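PDB 3KYH: mRNA-capping enzyme subunit alpha, which catalyses the second step of mRNA capping, transferring GMP from GTP to the 5'-diphosphate end of RNA through a covalent enzyme-GMP intermediate. Local coordinates for residues D207-Q211 / I406-W410. Residues are numbered along the deposited sequence; the frame is centred on the assembly and turned at random.
Sequences DFSYQ and IKRCW
W410 meets F208 and Y210 in a small aromatic cluster. Y210 turns its edge toward the six-membered ring of W410 in an offset edge-to-face pair. The ring centroids are 5.9 Å apart and the planes stand at 79°. F208 meets the six-membered ring of W410 obliquely, its CB 3.7 Å from W410 CH2. The indole reaches these partners because W410 CG is anti to the backbone N (chi1 -154°). With an alanine in place of W410, F208 and Y210 would probably lose the ring that links them, and a gap would be likely to open beside S209.

The aliphatic side chains of I406 and K407 pack on Y210 and S209. K407 lays its chain over one face of the Y210 ring, a CH-pi contact with CD 4.2 Å from the ring centroid. I406 CD1 packs 3.8 Å from Y210 CA. I406 CG2 also touches S209 OG. The same hydroxyl sits at the indole edge, near its plane.

No hydrogen bond joins the two segments. L62 of helix 55-62 packs on both S209 and I406. The contact docks helix 404-416, the last one modelled, on the turn after edge strand 207-208 of the nucleotidyltransferase catalytic domain, away from the active-site lysine.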
loop_
_atom_site.group_PDB
_atom_site.type_symbol
_atom_site.label_atom_id
_atom_site.label_comp_id
_atom_site.label_asym_id
_atom_site.label_seq_id
_atom_site.Cartn_x
_atom_site.Cartn_y
_atom_site.Cartn_z
ATOM N N ASP C 207 7.529 25.006 -59.394
ATOM C CA ASP C 207 8.501 25.781 -60.203
ATOM C C ASP C 207 9.879 25.105 -60.206
ATOM O O ASP C 207 10.254 24.489 -59.217
ATOM C CB ASP C 207 8.647 27.207 -59.656
ATOM C CG ASP C 207 7.889 28.263 -60.479
ATOM O OD1 ASP C 207 7.628 28.043 -61.687
ATOM O OD2 ASP C 207 7.615 29.355 -59.923
ATOM N N PHE C 208 10.626 25.201 -61.307
ATOM C CA PHE C 208 11.949 24.548 -61.406
ATOM C C PHE C 208 13.008 25.353 -60.658
ATOM O O PHE C 208 12.823 26.551 -60.442
ATOM C CB PHE C 208 12.456 24.402 -62.855
ATOM C CG PHE C 208 11.426 23.955 -63.854
ATOM C CD1 PHE C 208 10.744 24.895 -64.637
ATOM C CD2 PHE C 208 11.181 22.600 -64.063
ATOM C CE1 PHE C 208 9.802 24.496 -65.580
ATOM C CE2 PHE C 208 10.228 22.181 -64.997
ATOM C CZ PHE C 208 9.545 23.134 -65.764
ATOM N N SER C 209 14.121 24.689 -60.331
ATOM C CA SER C 209 15.357 25.274 -59.776
ATOM C C SER C 209 15.733 26.678 -60.239
ATOM O O SER C 209 15.834 27.570 -59.416
ATOM C CB SER C 209 16.561 24.345 -60.038
ATOM O OG SER C 209 17.024 24.429 -61.389
ATOM N N TYR C 210 15.908 26.861 -61.546
ATOM C CA TYR C 210 16.500 28.065 -62.122
ATOM C C TYR C 210 15.665 29.346 -61.959
ATOM O O TYR C 210 15.887 30.350 -62.660
ATOM C CB TYR C 210 16.912 27.820 -63.590
ATOM C CG TYR C 210 15.772 27.803 -64.589
ATOM C CD1 TYR C 210 15.111 28.981 -64.933
ATOM C CD2 TYR C 210 15.383 26.620 -65.235
ATOM C CE1 TYR C 210 14.061 28.994 -65.845
ATOM C CE2 TYR C 210 14.323 26.621 -66.160
ATOM C CZ TYR C 210 13.671 27.825 -66.452
ATOM O OH TYR C 210 12.623 27.922 -67.345
ATOM N N GLN C 211 14.734 29.312 -61.009
ATOM C CA GLN C 211 13.774 30.387 -60.780
ATOM C C GLN C 211 13.754 30.942 -59.346
ATOM O O GLN C 211 12.898 31.754 -59.026
ATOM C CB GLN C 211 12.379 29.914 -61.206
ATOM C CG GLN C 211 12.227 29.695 -62.715
ATOM C CD GLN C 211 11.051 28.796 -63.081
ATOM O OE1 GLN C 211 10.077 29.236 -63.703
ATOM N NE2 GLN C 211 11.136 27.528 -62.690
ATOM N N ILE C 406 22.585 26.469 -63.045
ATOM C CA ILE C 406 21.871 25.192 -63.059
ATOM C C ILE C 406 21.132 25.120 -64.378
ATOM O O ILE C 406 20.789 24.035 -64.839
ATOM C CB ILE C 406 20.820 25.060 -61.930
ATOM C CG1 ILE C 406 21.010 26.099 -60.808
ATOM C CG2 ILE C 406 20.765 23.628 -61.442
ATOM C CD1 ILE C 406 19.917 27.156 -60.775
ATOM N N LYS C 407 20.864 26.309 -64.918
ATOM C CA LYS C 407 20.226 26.563 -66.200
ATOM C C LYS C 407 21.244 26.315 -67.324
ATOM O O LYS C 407 20.912 25.659 -68.306
ATOM C CB LYS C 407 19.697 28.011 -66.176
ATOM C CG LYS C 407 19.081 28.558 -67.451
ATOM C CD LYS C 407 18.091 29.652 -67.103
ATOM C CE LYS C 407 17.428 30.253 -68.330
ATOM N NZ LYS C 407 18.104 31.534 -68.745
ATOM N N ARG C 408 22.467 26.835 -67.169
ATOM C CA ARG C 408 23.605 26.552 -68.067
ATOM C C ARG C 408 23.908 25.068 -68.018
ATOM O O ARG C 408 24.097 24.418 -69.043
ATOM C CB ARG C 408 24.858 27.351 -67.653
ATOM C CG ARG C 408 26.226 26.845 -68.194
ATOM C CD ARG C 408 27.339 27.915 -68.184
ATOM N NE ARG C 408 27.608 28.492 -66.860
ATOM C CZ ARG C 408 27.155 29.665 -66.409
ATOM N NH1 ARG C 408 26.391 30.463 -67.162
ATOM N NH2 ARG C 408 27.473 30.049 -65.177
ATOM N N CYS C 409 23.932 24.553 -66.800
ATOM C CA CYS C 409 24.215 23.163 -66.544
ATOM C C CYS C 409 23.040 22.231 -66.881
ATOM O O CYS C 409 23.240 21.018 -66.992
ATOM C CB CYS C 409 24.662 23.041 -65.099
ATOM S SG CYS C 409 25.565 21.571 -64.776
ATOM N N TRP C 410 21.847 22.809 -67.075
ATOM C CA TRP C 410 20.630 22.122 -67.550
ATOM C C TRP C 410 20.637 22.068 -69.071
ATOM O O TRP C 410 20.373 21.008 -69.647
ATOM C CB TRP C 410 19.365 22.878 -67.116
ATOM C CG TRP C 410 18.093 22.061 -66.972
ATOM C CD1 TRP C 410 17.620 21.092 -67.823
ATOM C CD2 TRP C 410 17.103 22.198 -65.938
ATOM N NE1 TRP C 410 16.423 20.595 -67.359
ATOM C CE2 TRP C 410 16.081 21.257 -66.207
ATOM C CE3 TRP C 410 16.988 23.013 -64.801
ATOM C CZ2 TRP C 410 14.960 21.112 -65.381
ATOM C CZ3 TRP C 410 15.876 22.865 -63.980
ATOM C CH2 TRP C 410 14.877 21.919 -64.275
#